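Local coordinates for uncharacterized protein (PDB 1ZJJ), which probably acts as a magnesium-dependent phosphatase of the haloacid dehalogenase (HAD) superfamily, although its natural substrate is unknown, at residues 206-211 and 254-259; 32-37 and 258-263; 2-7 and 27-32. All coordinates share one frame; numbering follows the deposited sequence.

Contact 1 of 3, residues 206-211 and 254-259. With MG (magnesium ion), chain D.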
loop_
_atom_site.group_PDB
_atom_site.type_symbol
_atom_site.label_atom_id
_atom_site.label_comp_id
_atom_site.label_asym_id
_atom_site.label_seq_id
_atom_site.Cartn_x
_atom_site.Cartn_y
_atom_site.Cartn_z
ATOM N N TRP B 206 3.736 27.672 -18.167
ATOM C CA TRP B 206 4.845 27.623 -17.217
ATOM C C TRP B 206 4.321 26.908 -15.970
ATOM O O TRP B 206 3.185 27.136 -15.551
ATOM C CB TRP B 206 5.293 29.022 -16.799
ATOM C CG TRP B 206 6.047 29.807 -17.828
ATOM C CD1 TRP B 206 6.213 29.502 -19.152
ATOM C CD2 TRP B 206 6.690 31.070 -17.623
ATOM N NE1 TRP B 206 6.917 30.504 -19.782
ATOM C CE2 TRP B 206 7.220 31.478 -18.867
ATOM C CE3 TRP B 206 6.865 31.897 -16.504
ATOM C CZ2 TRP B 206 7.917 32.682 -19.027
ATOM C CZ3 TRP B 206 7.557 33.095 -16.662
ATOM C CH2 TRP B 206 8.074 33.475 -17.917
ATOM N N MET B 207 5.146 26.049 -15.385
ATOM C CA MET B 207 4.772 25.314 -14.178
ATOM C C MET B 207 5.738 25.699 -13.063
ATOM O O MET B 207 6.951 25.588 -13.218
ATOM C CB MET B 207 4.858 23.807 -14.422
ATOM C CG MET B 207 4.486 22.942 -13.223
ATOM S SD MET B 207 2.739 23.078 -12.802
ATOM C CE MET B 207 2.807 23.029 -10.989
ATOM N N VAL B 208 5.198 26.159 -11.943
ATOM C CA VAL B 208 6.024 26.552 -10.810
ATOM C C VAL B 208 5.723 25.634 -9.627
ATOM O O VAL B 208 4.588 25.594 -9.136
ATOM C CB VAL B 208 5.740 28.009 -10.393
ATOM C CG1 VAL B 208 6.600 28.380 -9.209
ATOM C CG2 VAL B 208 5.976 28.956 -11.569
ATOM N N GLY B 209 6.731 24.894 -9.174
ATOM C CA GLY B 209 6.525 23.979 -8.058
ATOM C C GLY B 209 7.739 23.782 -7.176
ATOM O O GLY B 209 8.809 24.332 -7.444
ATOM N N ASP B 210 7.574 22.996 -6.112
ATOM C CA ASP B 210 8.672 22.727 -5.187
ATOM C C ASP B 210 9.027 21.245 -5.132
ATOM O O ASP B 210 9.970 20.866 -4.440
ATOM C CB ASP B 210 8.321 23.201 -3.776
ATOM C CG ASP B 210 7.209 22.389 -3.164
ATOM O OD1 ASP B 210 6.147 22.320 -3.806
ATOM O OD2 ASP B 210 7.394 21.824 -2.063
ATOM N N ARG B 211 8.269 20.410 -5.841
ATOM C CA ARG B 211 8.542 18.972 -5.866
ATOM C C ARG B 211 9.013 18.516 -7.245
ATOM O O ARG B 211 8.363 18.770 -8.256
ATOM C CB ARG B 211 7.302 18.163 -5.466
ATOM C CG ARG B 211 6.971 18.198 -3.973
ATOM C CD ARG B 211 5.696 17.398 -3.657
ATOM N NE ARG B 211 5.239 17.638 -2.291
ATOM C CZ ARG B 211 5.562 16.887 -1.241
ATOM N NH1 ARG B 211 6.344 15.826 -1.388
ATOM N NH2 ARG B 211 5.116 17.207 -0.033
ATOM N N TYR B 254 8.247 35.147 -5.477
ATOM C CA TYR B 254 8.350 36.601 -5.520
ATOM C C TYR B 254 9.335 37.031 -6.605
ATOM O O TYR B 254 9.108 38.013 -7.309
ATOM C CB TYR B 254 8.795 37.163 -4.166
ATOM C CG TYR B 254 8.984 38.666 -4.185
ATOM C CD1 TYR B 254 7.912 39.521 -4.429
ATOM C CD2 TYR B 254 10.245 39.230 -3.988
ATOM C CE1 TYR B 254 8.090 40.902 -4.478
ATOM C CE2 TYR B 254 10.435 40.607 -4.033
ATOM C CZ TYR B 254 9.357 41.437 -4.279
ATOM O OH TYR B 254 9.551 42.799 -4.324
ATOM N N GLU B 255 10.425 36.282 -6.737
ATOM C CA GLU B 255 11.448 36.577 -7.733
ATOM C C GLU B 255 10.952 36.432 -9.171
ATOM O O GLU B 255 11.640 36.831 -10.115
ATOM C CB GLU B 255 12.673 35.683 -7.520
ATOM C CG GLU B 255 13.591 36.113 -6.374
ATOM C CD GLU B 255 12.942 36.013 -5.003
ATOM O OE1 GLU B 255 12.360 34.954 -4.688
ATOM O OE2 GLU B 255 13.023 36.992 -4.234
ATOM N N LEU B 256 9.763 35.860 -9.343
ATOM C CA LEU B 256 9.193 35.699 -10.676
ATOM C C LEU B 256 8.881 37.054 -11.283
ATOM O O LEU B 256 8.830 37.196 -12.498
ATOM C CB LEU B 256 7.898 34.883 -10.631
ATOM C CG LEU B 256 7.982 33.379 -10.882
ATOM C CD1 LEU B 256 6.564 32.792 -10.839
ATOM C CD2 LEU B 256 8.625 33.109 -12.235
ATOM N N ILE B 257 8.662 38.045 -10.428
ATOM C CA ILE B 257 8.340 39.386 -10.899
ATOM C C ILE B 257 9.485 39.994 -11.708
ATOM O O ILE B 257 9.292 40.411 -12.850
ATOM C CB ILE B 257 7.997 40.313 -9.719
ATOM C CG1 ILE B 257 6.743 39.796 -9.003
ATOM C CG2 ILE B 257 7.772 41.735 -10.217
ATOM C CD1 ILE B 257 6.389 40.565 -7.750
ATOM N N ASP B 258 10.677 40.045 -11.130
ATOM C CA ASP B 258 11.798 40.618 -11.861
ATOM C C ASP B 258 12.225 39.721 -13.012
ATOM O O ASP B 258 12.746 40.203 -14.019
ATOM C CB ASP B 258 12.965 40.921 -10.917
ATOM C CG ASP B 258 12.809 42.271 -10.227
ATOM O OD1 ASP B 258 13.678 42.642 -9.414
ATOM O OD2 ASP B 258 11.808 42.965 -10.504
ATOM N N TYR B 259 11.986 38.420 -12.885
ATOM C CA TYR B 259 12.334 37.510 -13.970
ATOM C C TYR B 259 11.484 37.856 -15.190
ATOM O O TYR B 259 11.977 37.898 -16.319
ATOM C CB TYR B 259 12.058 36.058 -13.589
ATOM C CG TYR B 259 12.395 35.099 -14.701
ATOM C CD1 TYR B 259 13.722 34.866 -15.060
ATOM C CD2 TYR B 259 11.395 34.433 -15.405
ATOM C CE1 TYR B 259 14.046 33.986 -16.096
ATOM C CE2 TYR B 259 11.707 33.555 -16.437
ATOM C CZ TYR B 259 13.034 33.333 -16.774
ATOM O OH TYR B 259 13.339 32.427 -17.768
HETATM MG MG MG D . 4.112 21.543 -3.205
HETATM O O HOH W 1 5.135 20.405 -1.684
HETATM O O HOH W 2 4.297 20.011 -4.700
HETATM O O HOH W 3 2.296 20.765 -2.670
#

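Contact 2 of 3, residues 32-37 and 258-263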
loop_
_atom_site.group_PDB
_atom_site.type_symbol
_atom_site.label_atom_id
_atom_site.label_comp_id
_atom_site.label_asym_id
_atom_site.label_seq_id
_atom_site.Cartn_x
_atom_site.Cartn_y
_atom_site.Cartn_z
ATOM N N ARG B 32 -0.131 42.695 -15.761
ATOM C CA ARG B 32 0.463 42.330 -17.038
ATOM C C ARG B 32 -0.482 41.489 -17.883
ATOM O O ARG B 32 -0.148 41.099 -19.002
ATOM C CB ARG B 32 1.779 41.576 -16.811
ATOM C CG ARG B 32 2.896 42.449 -16.237
ATOM C CD ARG B 32 3.113 43.681 -17.106
ATOM N NE ARG B 32 4.065 44.623 -16.522
ATOM C CZ ARG B 32 5.386 44.507 -16.592
ATOM N NH1 ARG B 32 5.938 43.481 -17.227
ATOM N NH2 ARG B 32 6.156 45.425 -16.028
ATOM N N GLY B 33 -1.664 41.225 -17.338
ATOM C CA GLY B 33 -2.653 40.431 -18.045
ATOM C C GLY B 33 -2.312 38.955 -18.131
ATOM O O GLY B 33 -2.983 38.205 -18.836
ATOM N N ILE B 34 -1.277 38.536 -17.408
ATOM C CA ILE B 34 -0.825 37.147 -17.409
ATOM C C ILE B 34 -1.798 36.195 -16.707
ATOM O O ILE B 34 -2.013 36.290 -15.501
ATOM C CB ILE B 34 0.572 37.035 -16.737
ATOM C CG1 ILE B 34 1.585 37.880 -17.517
ATOM C CG2 ILE B 34 1.034 35.593 -16.706
ATOM C CD1 ILE B 34 2.910 38.078 -16.808
ATOM N N PRO B 35 -2.414 35.272 -17.464
ATOM C CA PRO B 35 -3.358 34.317 -16.872
ATOM C C PRO B 35 -2.603 33.336 -15.982
ATOM O O PRO B 35 -1.451 32.999 -16.256
ATOM C CB PRO B 35 -3.958 33.612 -18.088
ATOM C CG PRO B 35 -3.794 34.610 -19.199
ATOM C CD PRO B 35 -2.413 35.158 -18.932
ATOM N N PHE B 36 -3.248 32.872 -14.922
ATOM C CA PHE B 36 -2.607 31.923 -14.026
ATOM C C PHE B 36 -3.634 31.037 -13.348
ATOM O O PHE B 36 -4.831 31.339 -13.336
ATOM C CB PHE B 36 -1.771 32.667 -12.974
ATOM C CG PHE B 36 -2.582 33.549 -12.071
ATOM C CD1 PHE B 36 -3.144 33.042 -10.904
ATOM C CD2 PHE B 36 -2.824 34.879 -12.410
ATOM C CE1 PHE B 36 -3.940 33.849 -10.084
ATOM C CE2 PHE B 36 -3.614 35.687 -11.600
ATOM C CZ PHE B 36 -4.175 35.172 -10.434
ATOM N N ALA B 37 -3.157 29.931 -12.795
ATOM C CA ALA B 37 -4.027 29.002 -12.089
ATOM C C ALA B 37 -3.206 28.253 -11.057
ATOM O O ALA B 37 -1.990 28.119 -11.197
ATOM C CB ALA B 37 -4.661 28.027 -13.067
ATOM N N ASP B 258 10.677 40.045 -11.130
ATOM C CA ASP B 258 11.798 40.618 -11.861
ATOM C C ASP B 258 12.225 39.721 -13.012
ATOM O O ASP B 258 12.746 40.203 -14.019
ATOM C CB ASP B 258 12.965 40.921 -10.917
ATOM C CG ASP B 258 12.809 42.271 -10.227
ATOM O OD1 ASP B 258 13.678 42.642 -9.414
ATOM O OD2 ASP B 258 11.808 42.965 -10.504
ATOM N N TYR B 259 11.986 38.420 -12.885
ATOM C CA TYR B 259 12.334 37.510 -13.970
ATOM C C TYR B 259 11.484 37.856 -15.190
ATOM O O TYR B 259 11.977 37.898 -16.319
ATOM C CB TYR B 259 12.058 36.058 -13.589
ATOM C CG TYR B 259 12.395 35.099 -14.701
ATOM C CD1 TYR B 259 13.722 34.866 -15.060
ATOM C CD2 TYR B 259 11.395 34.433 -15.405
ATOM C CE1 TYR B 259 14.046 33.986 -16.096
ATOM C CE2 TYR B 259 11.707 33.555 -16.437
ATOM C CZ TYR B 259 13.034 33.333 -16.774
ATOM O OH TYR B 259 13.339 32.427 -17.768
ATOM N N LEU B 260 10.201 38.103 -14.942
ATOM C CA LEU B 260 9.251 38.441 -15.992
ATOM C C LEU B 260 9.509 39.822 -16.581
ATOM O O LEU B 260 9.288 40.045 -17.768
ATOM C CB LEU B 260 7.821 38.372 -15.441
ATOM C CG LEU B 260 7.206 36.975 -15.305
ATOM C CD1 LEU B 260 6.034 37.027 -14.340
ATOM C CD2 LEU B 260 6.763 36.464 -16.671
ATOM N N LYS B 261 9.977 40.745 -15.748
ATOM C CA LYS B 261 10.250 42.111 -16.194
ATOM C C LYS B 261 11.534 42.257 -17.006
ATOM O O LYS B 261 11.672 43.189 -17.797
ATOM C CB LYS B 261 10.325 43.060 -14.990
ATOM C CG LYS B 261 9.014 43.295 -14.273
ATOM C CD LYS B 261 9.202 44.313 -13.163
ATOM C CE LYS B 261 7.923 44.549 -12.392
ATOM N NZ LYS B 261 8.147 45.538 -11.300
ATOM N N THR B 262 12.471 41.340 -16.795
ATOM C CA THR B 262 13.753 41.367 -17.483
ATOM C C THR B 262 13.774 40.328 -18.595
ATOM O O THR B 262 14.827 39.990 -19.142
ATOM C CB THR B 262 14.912 41.099 -16.503
ATOM O OG1 THR B 262 14.772 39.795 -15.929
ATOM C CG2 THR B 262 14.901 42.133 -15.386
ATOM N N LEU B 263 12.585 39.845 -18.936
ATOM C CA LEU B 263 12.411 38.827 -19.966
ATOM C C LEU B 263 12.909 37.481 -19.446
ATOM O O LEU B 263 12.080 36.543 -19.408
ATOM C CB LEU B 263 13.147 39.217 -21.259
ATOM C CG LEU B 263 14.174 38.293 -21.934
ATOM C CD1 LEU B 263 13.596 36.917 -22.257
ATOM C CD2 LEU B 263 14.638 38.964 -23.208
ATOM O OXT LEU B 263 14.107 37.377 -19.078
#

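Contact 3 of 3, residues 2-7 and 27-32. With MG (magnesium ion), chain D.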
loop_
_atom_site.group_PDB
_atom_site.type_symbol
_atom_site.label_atom_id
_atom_site.label_comp_id
_atom_site.label_asym_id
_atom_site.label_seq_id
_atom_site.Cartn_x
_atom_site.Cartn_y
_atom_site.Cartn_z
ATOM N N VAL B 2 1.899 33.839 -22.402
ATOM C CA VAL B 2 2.206 32.935 -21.308
ATOM C C VAL B 2 1.145 32.880 -20.207
ATOM O O VAL B 2 0.567 33.897 -19.826
ATOM C CB VAL B 2 3.547 33.337 -20.667
ATOM C CG1 VAL B 2 3.836 32.468 -19.434
ATOM C CG2 VAL B 2 4.675 33.192 -21.676
ATOM N N ALA B 3 0.920 31.669 -19.703
ATOM C CA ALA B 3 -0.008 31.405 -18.609
ATOM C C ALA B 3 0.842 30.672 -17.575
ATOM O O ALA B 3 1.607 29.772 -17.921
ATOM C CB ALA B 3 -1.184 30.522 -19.079
ATOM N N ILE B 4 0.724 31.057 -16.313
ATOM C CA ILE B 4 1.534 30.428 -15.287
ATOM C C ILE B 4 0.704 29.576 -14.334
ATOM O O ILE B 4 -0.298 30.025 -13.780
ATOM C CB ILE B 4 2.331 31.497 -14.489
ATOM C CG1 ILE B 4 3.090 32.416 -15.462
ATOM C CG2 ILE B 4 3.315 30.815 -13.538
ATOM C CD1 ILE B 4 3.822 33.570 -14.799
ATOM N N ILE B 5 1.134 28.333 -14.164
ATOM C CA ILE B 5 0.458 27.389 -13.283
ATOM C C ILE B 5 1.302 27.228 -12.011
ATOM O O ILE B 5 2.500 26.941 -12.090
ATOM C CB ILE B 5 0.316 26.012 -13.974
ATOM C CG1 ILE B 5 -0.240 26.188 -15.392
ATOM C CG2 ILE B 5 -0.589 25.100 -13.144
ATOM C CD1 ILE B 5 -1.579 26.896 -15.461
ATOM N N PHE B 6 0.684 27.418 -10.845
ATOM C CA PHE B 6 1.399 27.293 -9.573
ATOM C C PHE B 6 0.936 26.152 -8.683
ATOM O O PHE B 6 -0.264 25.969 -8.457
ATOM C CB PHE B 6 1.257 28.547 -8.699
ATOM C CG PHE B 6 1.764 29.814 -9.325
ATOM C CD1 PHE B 6 0.965 30.535 -10.201
ATOM C CD2 PHE B 6 3.024 30.311 -8.999
ATOM C CE1 PHE B 6 1.406 31.739 -10.739
ATOM C CE2 PHE B 6 3.477 31.517 -9.535
ATOM C CZ PHE B 6 2.663 32.230 -10.406
ATOM N N ASP B 7 1.899 25.405 -8.159
ATOM C CA ASP B 7 1.587 24.363 -7.193
ATOM C C ASP B 7 1.319 25.237 -5.971
ATOM O O ASP B 7 1.696 26.410 -5.970
ATOM C CB ASP B 7 2.799 23.480 -6.929
ATOM C CG ASP B 7 2.637 22.645 -5.679
ATOM O OD1 ASP B 7 1.758 21.758 -5.652
ATOM O OD2 ASP B 7 3.385 22.896 -4.722
ATOM N N GLU B 27 -0.696 40.355 -7.834
ATOM C CA GLU B 27 -1.175 41.660 -8.280
ATOM C C GLU B 27 -0.452 42.050 -9.556
ATOM O O GLU B 27 -0.990 42.761 -10.407
ATOM C CB GLU B 27 -0.946 42.740 -7.213
ATOM C CG GLU B 27 -2.217 43.128 -6.491
ATOM C CD GLU B 27 -3.415 43.127 -7.424
ATOM O OE1 GLU B 27 -3.426 43.912 -8.399
ATOM O OE2 GLU B 27 -4.341 42.323 -7.186
ATOM N N PHE B 28 0.774 41.563 -9.689
ATOM C CA PHE B 28 1.583 41.843 -10.864
ATOM C C PHE B 28 1.091 41.083 -12.100
ATOM O O PHE B 28 1.028 41.641 -13.196
ATOM C CB PHE B 28 3.044 41.477 -10.590
ATOM C CG PHE B 28 3.938 41.636 -11.781
ATOM C CD1 PHE B 28 4.292 42.901 -12.243
ATOM C CD2 PHE B 28 4.414 40.521 -12.453
ATOM C CE1 PHE B 28 5.107 43.045 -13.359
ATOM C CE2 PHE B 28 5.233 40.654 -13.571
ATOM C CZ PHE B 28 5.581 41.919 -14.026
ATOM N N LEU B 29 0.753 39.808 -11.928
ATOM C CA LEU B 29 0.283 39.006 -13.051
ATOM C C LEU B 29 -0.981 39.613 -13.664
ATOM O O LEU B 29 -1.148 39.628 -14.886
ATOM C CB LEU B 29 0.029 37.563 -12.596
ATOM C CG LEU B 29 1.268 36.872 -12.020
ATOM C CD1 LEU B 29 0.929 35.444 -11.625
ATOM C CD2 LEU B 29 2.389 36.893 -13.059
ATOM N N LYS B 30 -1.859 40.119 -12.811
ATOM C CA LYS B 30 -3.101 40.742 -13.260
ATOM C C LYS B 30 -2.822 42.025 -14.044
ATOM O O LYS B 30 -3.480 42.312 -15.045
ATOM C CB LYS B 30 -3.983 41.046 -12.052
ATOM C CG LYS B 30 -4.435 39.792 -11.337
ATOM C CD LYS B 30 -5.221 40.079 -10.074
ATOM C CE LYS B 30 -5.911 38.805 -9.614
ATOM N NZ LYS B 30 -6.495 38.896 -8.249
ATOM N N GLU B 31 -1.839 42.790 -13.581
ATOM C CA GLU B 31 -1.451 44.039 -14.229
ATOM C C GLU B 31 -0.905 43.768 -15.631
ATOM O O GLU B 31 -1.179 44.515 -16.573
ATOM C CB GLU B 31 -0.383 44.741 -13.385
ATOM C CG GLU B 31 0.190 46.018 -13.992
ATOM C CD GLU B 31 1.467 46.465 -13.297
ATOM O OE1 GLU B 31 1.978 47.559 -13.613
ATOM O OE2 GLU B 31 1.964 45.713 -12.433
ATOM N N ARG B 32 -0.131 42.695 -15.761
ATOM C CA ARG B 32 0.463 42.330 -17.038
ATOM C C ARG B 32 -0.482 41.489 -17.883
ATOM O O ARG B 32 -0.148 41.099 -19.002
ATOM C CB ARG B 32 1.779 41.576 -16.811
ATOM C CG ARG B 32 2.896 42.449 -16.237
ATOM C CD ARG B 32 3.113 43.681 -17.106
ATOM N NE ARG B 32 4.065 44.623 -16.522
ATOM C CZ ARG B 32 5.386 44.507 -16.592
ATOM N NH1 ARG B 32 5.938 43.481 -17.227
ATOM N NH2 ARG B 32 6.156 45.425 -16.028
HETATM MG MG MG D . 4.112 21.543 -3.205
HETATM O O HOH W 3 2.296 20.765 -2.670
HETATM O O HOH W 2 4.297 20.011 -4.700
HETATM O O HOH W 1 5.135 20.405 -1.684
#

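Contact 1 of 3, residues 206-211 and 254-259
W206 and V208, both on strand 204-209, meet Y259 and L256 of helix 256-261 through carbon alone, a plain case of strand residues two apart facing one helix. The indole of W206 can be followed outward. Its CB points toward the helix, and a chi1 of -73° swings the six-membered ring out to Y259. On the five-membered ring NE1 is hydrogen-bonded to E204, which fixes the polar edge; farther out CE2 packs on V2 of the neighbouring strand. CZ3 lies beside L260, and at the far end W206 CH2 comes 3.9 Å from Y259 CE2. The two side chains cross obliquely, the tryptophan carbon arriving at the edge of the phenol, near its plane.

Two residues on, V208 CG2 and L256 CD1 meet tip to tip at 3.9 Å. Neighbours complete this small hydrophobic cluster, for L256 also rests on F6 and L25, and V208 on I4 and I227.

Just past the strand end at G209 the chain enters the metal site. D210 OD1 binds magnesium at 2.3 Å, whereas OD2 accepts a hydrogen bond of 2.7 Å from a metal-bound water and another from V233 N, so the carboxylate is held at both oxygens. D7 OD2 and the backbone O of D9 supply the other protein ligands. A metal-binding aspartate just past the end of a central parallel strand, whose flank is covered by a helix, is characteristic of the Rossmann-like HAD core.

Contact 2 of 3, residues 32-37 and 258-263
I34 and L260 make the apolar part of this contact, reaching toward each other tip to tip. I34 CD1 lies 4.1 Å from L260 CD1 and 4.2 Å from L260 CD2, so the end of the isoleucine addresses both branches of the leucine fork. In I34, CG1 sits beside the backbone N (chi1 -61°), and the extended continuation to CD1 gives the side chain its reach across to the helix.

A second kind of interaction joins a cationic group to an alkyl chain. R32 NH2 is 4.0 Å from K261 CG, and the two side chains cross at about a right angle. A bend at chi2 (-54°) folds R32 back so that one face of its guanidinium lies over F28 CE1, and R32 NH2 then also comes within 4.1 Å of K261 CE. The like charges stay apart, with R32 NH2 and K261 NZ at 5.1 Å; both residues lie at the surface, where solvent probably softens their repulsion.

Hydrogen bonds shape the two segments individually. G33, with positive phi, closes helix 22-31 in a Schellman motif and sends the chain back toward the sheet. At the end of helix 256-261, D258 O accepts two bonds from T262, one from OG1 at 2.8 Å and one from N at 3.0 Å. These donors come from opposite faces of the carbonyl plane, gripping the last turn.

The C-terminal helix thus leans on the turn between helix 22-31 and strand 36-40. F28 of helix 22-31 touches both L260 and K261, I4 of strand 2-6 touches I34 and L260, and W206 of strand 204-209 also packs on L260.

Contact 3 of 3, residues 2-7 and 27-32
Along 2-7, I4 is the first residue to touch 27-32, its CD1 lying 4.0 Å from L29 CD2. The two side chains cross at about a right angle, the end methyl of the isoleucine meeting one branch of the leucine. The backbone of I4 is meanwhile hydrogen-bonded to A37 of the adjacent strand 36-40 and to P35 just before it.

I5 is turned to the other face of the sheet, where it packs on F200, M224 and L39, and the alternation returns F6 to the helix side. A chi1 of -59° presents the phenyl ring edge-on to L29: F6 CE1 is 3.8 Å from L29 CD1, the methyl lying near the ring plane. I4 and F6 thus divide the fork of L29, one methyl each. L29 also touches F36 and L260, and F6 touches F36 and L256, so the pair belongs to a larger hydrophobic layer.

D7 follows at the strand end, where the chemistry changes. Its OD2 binds magnesium at 2.2 Å, joined by D9 O and D210 OD1. D7 OD1 stands back from the metal, forms a salt bridge with K187 and accepts a hydrogen bond from metal-bound water 3, whose O is 3.2 Å away. D7, D9 and V11 match the HAD-type DxDx(T/V) pattern, consistent with the family.

Between I4, F6 and L29 there is only carbon against carbon, hence little directional preference, whereas a single step, from F6 to D7, passes from that apolar layer to a carboxylate whose two oxygens have distinct partners: the layer backs the strand that delivers D7 to the metal.

Overall arrangement
Contacts 1 and 3 are buried and contact 2 lies at the surface, yet all three pack on the same parallel sheet. Strands 2-6 and 204-209 are neighbours in it, and each is followed directly by a magnesium-binding aspartate, so contacts 1 and 3 meet at one ion. Helix 256-261 serves contacts 1 and 2; R32, at the end of helix 22-31, belongs to contacts 2 and 3. Contact 3 lies within the crossover from strand 2-6 through helix 22-31 to strand 36-40, while contact 2 lays the C-terminal helix against its turn. Inside, aliphatic and aromatic groups mesh; outside, an apolar pair is flanked by charged chains, far from the metal.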